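Local coordinates for protein xylose isomerase-like TIM barrel (PDB 2QW5) that binds a zinc ion and D-xylose in a TIM barrel and is probably a sugar or sugar phosphate isomerase or epimerase, at residues Ser14-Met17 and Phe18-Leu22; Gly254-Thr258 and Ser259-Trp263; Lys272-Asp275 and Gly276-Val280; Phe283-Pro287 and Ala288-Ser292. One frame throughout, in Å; residues are numbered along the deposited sequence. Where two conformers were deposited one is given.

Contact 1: residues Ser14-Met17 and Phe18-Leu22; sequences SFFM and FTTNL
F15 and F18 form the apolar centre as a T-shaped pair: the CD2 edge of F18 comes down over the middle of the F15 ring, centroids 5.1 Å apart and planes at 63°. A second partner of the F18 ring is M17, a selenomethionine, whose CG lies over one face, 4.0 Å from the ring centroid, as a CH-pi contact. Its position anti to the backbone N (chi1 -179°) puts M17 CG over that face, and the bends further out lead SE and CE off the ring. T19 CG2 meets the edge of F15, 4.1 Å from F15 CD2, and L22 CD1 closes on the same F15 CD2. The turn belongs to the loop that leaves the C-terminal end of strand 11-14 of the TIM barrel and leads to helix 27-42, and its short 3-10 segment carries F16 toward the zinc and the bound D-xylose, where it stacks on F283. The edge of the F16 ring also faces the backbone, with F16 CD1 3.4 Å from T19 O. At the polar border F15 O is gripped twice: T19 N approaches in the carbonyl plane at 2.9 Å, while F18 N, also at 2.9 Å, sits above that plane. Two ST turns flank this bifurcated acceptor: S14 OG accepts from F16 N at 3.0 Å, and T19 OG1 from N21 N at 3.1 Å.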
loop_
_atom_site.group_PDB
_atom_site.type_symbol
_atom_site.label_atom_id
_atom_site.label_comp_id
_atom_site.label_asym_id
_atom_site.label_seq_id
_atom_site.Cartn_x
_atom_site.Cartn_y
_atom_site.Cartn_z
ATOM N N SER A 14 5.670 30.601 -5.002
ATOM C CA SER A 14 5.922 29.569 -4.015
ATOM C C SER A 14 7.295 28.888 -4.170
ATOM O O SER A 14 7.687 28.536 -5.267
ATOM C CB SER A 14 4.895 28.455 -4.143
ATOM O OG SER A 14 5.184 27.430 -3.220
ATOM N N PHE A 15 7.949 28.620 -3.030
ATOM C CA PHE A 15 9.189 27.813 -2.995
ATOM C C PHE A 15 8.955 26.325 -3.310
ATOM O O PHE A 15 9.922 25.594 -3.368
ATOM C CB PHE A 15 10.038 28.030 -1.714
ATOM C CG PHE A 15 11.248 28.875 -1.960
ATOM C CD1 PHE A 15 11.106 30.160 -2.496
ATOM C CD2 PHE A 15 12.535 28.377 -1.701
ATOM C CE1 PHE A 15 12.218 30.952 -2.765
ATOM C CE2 PHE A 15 13.677 29.165 -1.985
ATOM C CZ PHE A 15 13.508 30.462 -2.494
ATOM N N PHE A 16 7.691 25.882 -3.503
ATOM C CA PHE A 16 7.424 24.518 -4.058
ATOM C C PHE A 16 8.007 24.262 -5.473
ATOM O O PHE A 16 7.955 23.131 -5.970
ATOM C CB PHE A 16 5.932 24.214 -4.055
ATOM C CG PHE A 16 5.331 24.072 -2.682
ATOM C CD1 PHE A 16 6.048 23.538 -1.602
ATOM C CD2 PHE A 16 3.997 24.386 -2.483
ATOM C CE1 PHE A 16 5.455 23.316 -0.381
ATOM C CE2 PHE A 16 3.418 24.193 -1.229
ATOM C CZ PHE A 16 4.145 23.640 -0.188
HETATM N N MSE A 17 8.492 25.318 -6.148
HETATM C CA MSE A 17 9.254 25.189 -7.380
HETATM C C MSE A 17 10.581 24.462 -7.056
HETATM O O MSE A 17 11.169 23.843 -7.946
HETATM C CB MSE A 17 9.567 26.558 -7.968
HETATM C CG MSE A 17 10.376 26.565 -9.311
HETATM SE SE MSE A 17 9.396 25.656 -10.681
HETATM C CE MSE A 17 8.417 27.132 -11.315
ATOM N N PHE A 18 11.056 24.566 -5.801
ATOM C CA PHE A 18 12.351 24.019 -5.378
ATOM C C PHE A 18 12.358 23.009 -4.242
ATOM O O PHE A 18 13.190 22.090 -4.242
ATOM C CB PHE A 18 13.260 25.187 -4.910
ATOM C CG PHE A 18 13.272 26.359 -5.830
ATOM C CD1 PHE A 18 13.881 26.281 -7.064
ATOM C CD2 PHE A 18 12.686 27.560 -5.465
ATOM C CE1 PHE A 18 13.885 27.378 -7.939
ATOM C CE2 PHE A 18 12.679 28.654 -6.329
ATOM C CZ PHE A 18 13.298 28.569 -7.569
ATOM N N THR A 19 11.466 23.174 -3.257
ATOM C CA THR A 19 11.588 22.422 -2.021
ATOM C C THR A 19 10.364 22.461 -1.141
ATOM O O THR A 19 9.476 23.252 -1.384
ATOM C CB THR A 19 12.761 23.028 -1.206
ATOM O OG1 THR A 19 13.124 22.169 -0.130
ATOM C CG2 THR A 19 12.428 24.445 -0.685
ATOM N N THR A 20 10.307 21.559 -0.164
ATOM C CA THR A 20 9.281 21.593 0.911
ATOM C C THR A 20 9.927 21.969 2.285
ATOM O O THR A 20 9.226 22.045 3.323
ATOM C CB THR A 20 8.503 20.264 1.051
ATOM O OG1 THR A 20 9.380 19.242 1.510
ATOM C CG2 THR A 20 7.882 19.858 -0.239
ATOM N N ASN A 21 11.246 22.215 2.293
ATOM C CA ASN A 21 12.014 22.481 3.522
ATOM C C ASN A 21 13.053 23.584 3.300
ATOM O O ASN A 21 14.026 23.406 2.550
ATOM C CB ASN A 21 12.708 21.197 4.007
ATOM C CG ASN A 21 13.196 21.292 5.445
ATOM O OD1 ASN A 21 13.681 22.334 5.912
ATOM N ND2 ASN A 21 13.059 20.198 6.168
ATOM N N LEU A 22 12.838 24.708 3.982
ATOM C CA LEU A 22 13.723 25.853 3.892
ATOM C C LEU A 22 15.070 25.654 4.618
ATOM O O LEU A 22 15.974 26.438 4.362
ATOM C CB LEU A 22 12.997 27.171 4.334
ATOM C CG LEU A 22 12.263 27.917 3.202
ATOM C CD1 LEU A 22 13.296 28.596 2.288
ATOM C CD2 LEU A 22 11.305 27.078 2.377
#

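Contact 2: residues Gly254-Thr258 and Ser259-Trp263; sequences GALHT and SWLPW
L256 reaches across the turn to L261 and W263. Its CB leads into a chain whose CG lies anti to the backbone N (chi1 -172°), which carries the branch point to the rim of the indole: L256 CG is 3.7 Å from W263 CH2, at the ring edge and near its plane. Both L256 methyls stay by W263 CH2, CD1 at 3.8 Å and CD2 at 4.0 Å, and L256 CD1 also meets L261 CD1 at 3.5 Å, tighter than usual carbon contact. L261 CD1 in turn lies over one face of the indole, toward its rim. Cut back to an alanine, L256 would lose its branch, and the W263 rim and L261 CD1 would probably be left without their partner. The polar side is joined by water: one molecule donates to L256 O at 2.6 Å, accepts from W263 NE1 at 3.0 Å and bonds S259 OG. That hydroxyl also accepts from L261 N at 3.2 Å, an ST turn just before helix 263-273. W260 takes no part in the turn; its NE1 bonds E220 OE2 of the second subunit. With no direct hydrogen bond between them, 254-258 and 259-263 meet through apolar packing and bridging water, while the S259 hydroxyl binds the turn within 259-263.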
loop_
_atom_site.group_PDB
_atom_site.type_symbol
_atom_site.label_atom_id
_atom_site.label_comp_id
_atom_site.label_asym_id
_atom_site.label_seq_id
_atom_site.Cartn_x
_atom_site.Cartn_y
_atom_site.Cartn_z
ATOM N N GLY A 254 1.614 22.619 -12.805
ATOM C CA GLY A 254 2.890 22.877 -13.493
ATOM C C GLY A 254 2.947 24.239 -14.182
ATOM O O GLY A 254 2.834 25.262 -13.514
ATOM N N ALA A 255 3.071 24.236 -15.520
ATOM C CA ALA A 255 3.240 25.455 -16.319
ATOM C C ALA A 255 1.984 26.310 -16.283
ATOM O O ALA A 255 0.931 25.863 -16.677
ATOM C CB ALA A 255 3.599 25.124 -17.746
ATOM N N LEU A 256 2.114 27.553 -15.838
ATOM C CA LEU A 256 0.930 28.428 -15.696
ATOM C C LEU A 256 0.473 29.052 -17.030
ATOM O O LEU A 256 -0.705 29.357 -17.223
ATOM C CB LEU A 256 1.222 29.463 -14.599
ATOM C CG LEU A 256 0.116 30.389 -14.091
ATOM C CD1 LEU A 256 -1.094 29.588 -13.572
ATOM C CD2 LEU A 256 0.711 31.311 -13.026
ATOM N N HIS A 257 1.389 29.165 -17.990
ATOM C CA HIS A 257 1.086 29.819 -19.260
ATOM C C HIS A 257 0.457 28.935 -20.348
ATOM O O HIS A 257 0.032 29.468 -21.383
ATOM C CB HIS A 257 2.331 30.533 -19.814
ATOM C CG HIS A 257 3.448 29.618 -20.174
ATOM N ND1 HIS A 257 4.080 28.817 -19.248
ATOM C CD2 HIS A 257 4.098 29.428 -21.350
ATOM C CE1 HIS A 257 5.055 28.151 -19.843
ATOM N NE2 HIS A 257 5.087 28.503 -21.121
ATOM N N THR A 258 0.421 27.607 -20.140
ATOM C CA THR A 258 -0.216 26.681 -21.079
ATOM C C THR A 258 -1.182 25.828 -20.263
ATOM O O THR A 258 -0.845 24.743 -19.765
ATOM C CB THR A 258 0.822 25.849 -21.776
ATOM O OG1 THR A 258 1.578 25.163 -20.778
ATOM C CG2 THR A 258 1.742 26.738 -22.579
ATOM N N SER A 259 -2.384 26.335 -20.090
ATOM C CA SER A 259 -3.338 25.594 -19.240
ATOM C C SER A 259 -4.722 26.070 -19.412
ATOM O O SER A 259 -4.940 27.090 -20.029
ATOM C CB SER A 259 -2.977 25.749 -17.748
ATOM O OG SER A 259 -3.385 26.984 -17.196
ATOM N N TRP A 260 -5.641 25.315 -18.795
ATOM C CA TRP A 260 -7.060 25.649 -18.774
ATOM C C TRP A 260 -7.512 26.493 -17.554
ATOM O O TRP A 260 -8.700 26.518 -17.234
ATOM C CB TRP A 260 -7.865 24.363 -18.881
ATOM C CG TRP A 260 -7.859 23.811 -20.253
ATOM C CD1 TRP A 260 -7.016 22.875 -20.763
ATOM C CD2 TRP A 260 -8.733 24.199 -21.317
ATOM N NE1 TRP A 260 -7.341 22.623 -22.079
ATOM C CE2 TRP A 260 -8.386 23.427 -22.444
ATOM C CE3 TRP A 260 -9.837 25.073 -21.405
ATOM C CZ2 TRP A 260 -9.078 23.512 -23.665
ATOM C CZ3 TRP A 260 -10.520 25.172 -22.646
ATOM C CH2 TRP A 260 -10.127 24.388 -23.747
ATOM N N LEU A 261 -6.594 27.217 -16.900
ATOM C CA LEU A 261 -6.968 28.111 -15.787
ATOM C C LEU A 261 -7.890 29.173 -16.388
ATOM O O LEU A 261 -7.485 29.846 -17.306
ATOM C CB LEU A 261 -5.740 28.779 -15.145
ATOM C CG LEU A 261 -5.896 29.468 -13.777
ATOM C CD1 LEU A 261 -4.541 29.927 -13.355
ATOM C CD2 LEU A 261 -6.870 30.656 -13.735
ATOM N N PRO A 262 -9.131 29.296 -15.901
ATOM C CA PRO A 262 -10.125 30.253 -16.396
ATOM C C PRO A 262 -9.868 31.665 -15.851
ATOM O O PRO A 262 -10.544 32.159 -14.955
ATOM C CB PRO A 262 -11.440 29.644 -15.899
ATOM C CG PRO A 262 -11.097 29.020 -14.638
ATOM C CD PRO A 262 -9.686 28.508 -14.777
ATOM N N TRP A 263 -8.844 32.288 -16.400
ATOM C CA TRP A 263 -8.382 33.556 -15.899
ATOM C C TRP A 263 -9.435 34.605 -15.654
ATOM O O TRP A 263 -9.476 35.171 -14.542
ATOM C CB TRP A 263 -7.317 34.132 -16.815
ATOM C CG TRP A 263 -6.090 33.322 -16.896
ATOM C CD1 TRP A 263 -5.766 32.414 -17.874
ATOM C CD2 TRP A 263 -4.973 33.363 -15.995
ATOM N NE1 TRP A 263 -4.522 31.889 -17.624
ATOM C CE2 TRP A 263 -4.016 32.445 -16.474
ATOM C CE3 TRP A 263 -4.696 34.082 -14.815
ATOM C CZ2 TRP A 263 -2.791 32.223 -15.812
ATOM C CZ3 TRP A 263 -3.492 33.860 -14.161
ATOM C CH2 TRP A 263 -2.542 32.956 -14.675
HETATM O O HOH W 1 -3.020 29.411 -18.511
HETATM O O HOH W 2 -2.652 29.043 -21.264
#

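Contact 3: residues Lys272-Asp275 and Gly276-Val280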
loop_
_atom_site.group_PDB
_atom_site.type_symbol
_atom_site.label_atom_id
_atom_site.label_comp_id
_atom_site.label_asym_id
_atom_site.label_seq_id
_atom_site.Cartn_x
_atom_site.Cartn_y
_atom_site.Cartn_z
ATOM N N LYS A 272 -12.163 42.686 -7.877
ATOM C CA LYS A 272 -13.127 43.663 -7.388
ATOM C C LYS A 272 -13.083 43.900 -5.891
ATOM O O LYS A 272 -13.329 45.018 -5.478
ATOM C CB LYS A 272 -14.566 43.265 -7.753
ATOM C CG LYS A 272 -14.851 43.427 -9.242
ATOM C CD LYS A 272 -16.212 42.882 -9.743
ATOM C CE LYS A 272 -16.258 42.973 -11.302
ATOM N NZ LYS A 272 -17.479 42.383 -11.918
ATOM N N VAL A 273 -12.805 42.865 -5.093
ATOM C CA VAL A 273 -12.846 42.939 -3.619
ATOM C C VAL A 273 -11.566 42.609 -2.848
ATOM O O VAL A 273 -11.551 42.735 -1.644
ATOM C CB VAL A 273 -13.940 41.990 -3.063
ATOM C CG1 VAL A 273 -15.292 42.267 -3.757
ATOM C CG2 VAL A 273 -13.538 40.508 -3.232
ATOM N N TYR A 274 -10.515 42.182 -3.537
ATOM C CA TYR A 274 -9.274 41.735 -2.930
ATOM C C TYR A 274 -8.170 42.586 -3.481
ATOM O O TYR A 274 -8.077 42.711 -4.684
ATOM C CB TYR A 274 -9.020 40.263 -3.317
ATOM C CG TYR A 274 -7.716 39.704 -2.800
ATOM C CD1 TYR A 274 -7.563 39.350 -1.443
ATOM C CD2 TYR A 274 -6.617 39.550 -3.654
ATOM C CE1 TYR A 274 -6.343 38.848 -0.964
ATOM C CE2 TYR A 274 -5.431 39.063 -3.192
ATOM C CZ TYR A 274 -5.294 38.704 -1.840
ATOM O OH TYR A 274 -4.088 38.230 -1.405
ATOM N N ASP A 275 -7.343 43.148 -2.610
ATOM C CA ASP A 275 -6.197 43.950 -3.048
ATOM C C ASP A 275 -4.871 43.437 -2.482
ATOM O O ASP A 275 -3.863 44.141 -2.543
ATOM C CB ASP A 275 -6.433 45.475 -2.781
ATOM C CG ASP A 275 -6.405 45.868 -1.293
ATOM O OD1 ASP A 275 -6.059 45.056 -0.387
ATOM O OD2 ASP A 275 -6.720 47.055 -1.035
ATOM N N GLY A 276 -4.866 42.208 -1.960
ATOM C CA GLY A 276 -3.653 41.596 -1.425
ATOM C C GLY A 276 -2.750 41.025 -2.508
ATOM O O GLY A 276 -2.997 41.213 -3.684
ATOM N N PRO A 277 -1.686 40.313 -2.108
ATOM C CA PRO A 277 -0.778 39.711 -3.079
ATOM C C PRO A 277 -1.381 38.483 -3.776
ATOM O O PRO A 277 -2.171 37.775 -3.148
ATOM C CB PRO A 277 0.418 39.305 -2.215
ATOM C CG PRO A 277 -0.132 39.096 -0.872
ATOM C CD PRO A 277 -1.257 40.057 -0.718
ATOM N N ILE A 278 -1.006 38.256 -5.041
ATOM C CA ILE A 278 -1.445 37.096 -5.845
ATOM C C ILE A 278 -0.230 36.185 -5.961
ATOM O O ILE A 278 0.753 36.597 -6.529
ATOM C CB ILE A 278 -1.907 37.518 -7.270
ATOM C CG1 ILE A 278 -3.118 38.458 -7.221
ATOM C CG2 ILE A 278 -2.246 36.285 -8.117
ATOM C CD1 ILE A 278 -4.372 37.817 -6.687
ATOM N N ALA A 279 -0.291 34.955 -5.405
ATOM C CA ALA A 279 0.865 34.037 -5.433
ATOM C C ALA A 279 0.803 33.002 -6.562
ATOM O O ALA A 279 -0.199 32.376 -6.754
ATOM C CB ALA A 279 1.020 33.335 -4.140
ATOM N N VAL A 280 1.894 32.888 -7.320
ATOM C CA VAL A 280 2.063 31.855 -8.332
ATOM C C VAL A 280 2.490 30.601 -7.553
ATOM O O VAL A 280 3.532 30.620 -6.917
ATOM C CB VAL A 280 3.189 32.236 -9.347
ATOM C CG1 VAL A 280 3.610 31.015 -10.198
ATOM C CG2 VAL A 280 2.735 33.409 -10.198
#
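After helix 263-273 the chain turns at D275 (psi 15°) and is extended at Y274, G276 and P277 as it runs to strand 278-280, with G276 against one face of the Y274 ring. Because the Y274 CG stands anti to its backbone N (chi1 177°), the phenol is laid forward along the residues that follow it. G276 N lies over the centre of the ring, 3.4 Å from its plane, and G276 CA continues over the same face, 3.4 Å from Y274 CZ. G276, without a side chain, lets its CA lie this close; a CB would come 2.5 Å from Y274 OH. At the far end Y274 OH donates to P277 O at 2.6 Å, the acceptor lying at the ring edge and in its plane; relative to the carbonyl plane the donor is tilted by 26°. The P277 ring follows, with its CD 3.4 Å from the same Y274 OH. At the start of strand 278-280, I278 CD1 in one of its two conformers comes up to Y274 CE2. The turn closes the beta-alpha-beta unit of strands 243-248 and 278-280, and Y274 also packs on Y245 and V246. Replacing Y274 with a phenylalanine would probably leave P277 O without this donor and the ring less firmly fixed in rotation. A hydroxyl bond to P277 O and a ring face on the G276 peptide together fix the phenol against the chain that follows it.

Contact 4: residues Phe283-Pro287 and Ala288-Ser292. With XLS (D-xylose), chain C.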
loop_
_atom_site.group_PDB
_atom_site.type_symbol
_atom_site.label_atom_id
_atom_site.label_comp_id
_atom_site.label_asym_id
_atom_site.label_seq_id
_atom_site.Cartn_x
_atom_site.Cartn_y
_atom_site.Cartn_z
ATOM N N PHE A 283 4.107 23.506 -8.398
ATOM C CA PHE A 283 4.666 22.342 -7.725
ATOM C C PHE A 283 5.618 21.691 -8.716
ATOM O O PHE A 283 5.201 21.041 -9.654
ATOM C CB PHE A 283 3.561 21.367 -7.310
ATOM C CG PHE A 283 2.769 21.846 -6.146
ATOM C CD1 PHE A 283 1.835 22.850 -6.306
ATOM C CD2 PHE A 283 2.971 21.321 -4.884
ATOM C CE1 PHE A 283 1.075 23.315 -5.217
ATOM C CE2 PHE A 283 2.180 21.779 -3.787
ATOM C CZ PHE A 283 1.259 22.783 -3.986
ATOM N N ASN A 284 6.914 21.898 -8.547
ATOM C CA ASN A 284 7.871 21.275 -9.473
ATOM C C ASN A 284 7.901 19.741 -9.254
ATOM O O ASN A 284 7.517 19.249 -8.194
ATOM C CB ASN A 284 9.234 21.950 -9.311
ATOM C CG ASN A 284 10.169 21.669 -10.453
ATOM O OD1 ASN A 284 9.759 21.087 -11.458
ATOM N ND2 ASN A 284 11.452 22.093 -10.318
ATOM N N ALA A 285 8.283 18.976 -10.270
ATOM C CA ALA A 285 8.422 17.507 -10.131
ATOM C C ALA A 285 9.714 17.180 -9.335
ATOM O O ALA A 285 10.715 16.717 -9.871
ATOM C CB ALA A 285 8.358 16.806 -11.497
ATOM N N ILE A 286 9.657 17.479 -8.027
ATOM C CA ILE A 286 10.741 17.240 -7.089
ATOM C C ILE A 286 10.315 16.012 -6.314
ATOM O O ILE A 286 9.083 15.743 -6.200
ATOM C CB ILE A 286 11.064 18.460 -6.111
ATOM C CG1 ILE A 286 9.825 18.900 -5.313
ATOM C CG2 ILE A 286 11.675 19.616 -6.902
ATOM C CD1 ILE A 286 10.114 19.931 -4.190
ATOM N N PRO A 287 11.276 15.287 -5.719
ATOM C CA PRO A 287 10.929 14.067 -4.963
ATOM C C PRO A 287 9.747 14.192 -3.984
ATOM O O PRO A 287 8.935 13.265 -3.887
ATOM C CB PRO A 287 12.232 13.748 -4.241
ATOM C CG PRO A 287 13.283 14.167 -5.237
ATOM C CD PRO A 287 12.750 15.491 -5.726
ATOM N N ALA A 288 9.584 15.347 -3.337
ATOM C CA ALA A 288 8.470 15.516 -2.407
ATOM C C ALA A 288 7.074 15.426 -3.048
ATOM O O ALA A 288 6.134 15.063 -2.346
ATOM C CB ALA A 288 8.624 16.808 -1.594
ATOM N N PHE A 289 6.952 15.695 -4.368
ATOM C CA PHE A 289 5.669 15.754 -5.040
ATOM C C PHE A 289 5.397 14.729 -6.119
ATOM O O PHE A 289 4.243 14.566 -6.462
ATOM C CB PHE A 289 5.441 17.161 -5.623
ATOM C CG PHE A 289 5.438 18.249 -4.573
ATOM C CD1 PHE A 289 4.573 18.167 -3.489
ATOM C CD2 PHE A 289 6.283 19.341 -4.671
ATOM C CE1 PHE A 289 4.576 19.141 -2.497
ATOM C CE2 PHE A 289 6.291 20.320 -3.679
ATOM C CZ PHE A 289 5.432 20.222 -2.604
ATOM N N THR A 290 6.420 14.064 -6.661
ATOM C CA THR A 290 6.201 13.133 -7.793
ATOM C C THR A 290 5.173 12.048 -7.495
ATOM O O THR A 290 4.235 11.825 -8.282
ATOM C CB THR A 290 7.536 12.577 -8.325
ATOM O OG1 THR A 290 8.340 12.152 -7.218
ATOM C CG2 THR A 290 8.256 13.648 -9.081
ATOM N N ASN A 291 5.281 11.451 -6.315
ATOM C CA ASN A 291 4.309 10.439 -5.906
ATOM C C ASN A 291 2.975 11.003 -5.397
ATOM O O ASN A 291 1.946 10.540 -5.833
ATOM C CB ASN A 291 4.913 9.493 -4.858
ATOM C CG ASN A 291 4.137 8.177 -4.719
ATOM O OD1 ASN A 291 3.594 7.889 -3.671
ATOM N ND2 ASN A 291 4.072 7.411 -5.767
ATOM N N SER A 292 3.004 11.991 -4.503
ATOM C CA SER A 292 1.773 12.543 -3.885
ATOM C C SER A 292 0.864 13.257 -4.871
ATOM O O SER A 292 -0.360 13.191 -4.722
ATOM C CB SER A 292 2.095 13.450 -2.693
ATOM O OG SER A 292 2.809 14.572 -3.114
HETATM C C1 XLS C . -0.903 21.575 -1.532
HETATM C C2 XLS C . -0.781 21.863 -0.041
HETATM C C3 XLS C . 0.307 21.001 0.692
HETATM C C4 XLS C . 1.071 21.741 1.772
HETATM O O1 XLS C . -2.121 21.587 -2.286
HETATM O O2 XLS C . -0.654 23.262 0.215
HETATM O O3 XLS C . 1.325 20.369 -0.087
HETATM O O4 XLS C . 0.147 22.359 2.620
HETATM O O HOH W 3 8.714 10.670 -4.442
#
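F283 touches the sugar directly: its CZ is 3.5 Å from XLS C1, placing the ring in the wall of the D-xylose pocket. Behind it stands F289 in a T-shaped pair, the F283 edge pointing into the F289 face with centroids 4.8 Å apart and planes at 76°. F283 CD2 sits over the centre of that ring, 3.5 Å from F289 CZ. With CG beside the backbone N and anti to the carbonyl carbon (chi1 -74°), F283 brings its ring up to both F289 and the sugar. I286 lies alongside F289 and points the same way, its CG1 3.6 Å from F289 CD2, while N284 O comes to the ring edge. The backbone places F289: I286 O accepts from F289 N at 2.8 Å and from T290 N at 3.2 Å, the two donors arriving from opposite faces of the carbonyl plane, at the weakly bonded helix 287-290. T290 CG2 packs on A285 CB, and a water bridges P287 O to T290 OG1. Farther out, N284 ND2 bonds F300 O and M17 O, and F16 meets F289 edge-to-face. F283 is thus backed by F289, and the sugar meets an apolar ring there; the bonds round F289 come mainly from the backbone, with the N284 and T290 side chains adding partners farther out.

In the fold
Along the chain the contacts come in the order 1, 2, 3, 4. Contacts 1, 3 and 4 lie around the seam of the eight-stranded barrel, where strand 278-280 pairs with strand 11-14 and S14 N bonds V280 O; contact 2 reaches it through L256 packing on V280. Contacts 1 and 4 are the nearest, centres about 10 Å apart, joined by F16 O to N284 N and by T20 packing on A288 and F289; both border the zinc and D-xylose site. Contact 3 enters the last strand from the other side of the chain's centre, its own centre about 27 Å from that of contact 4. Contact 2 precedes helix 263-273 and, like contact 4, meets the second subunit.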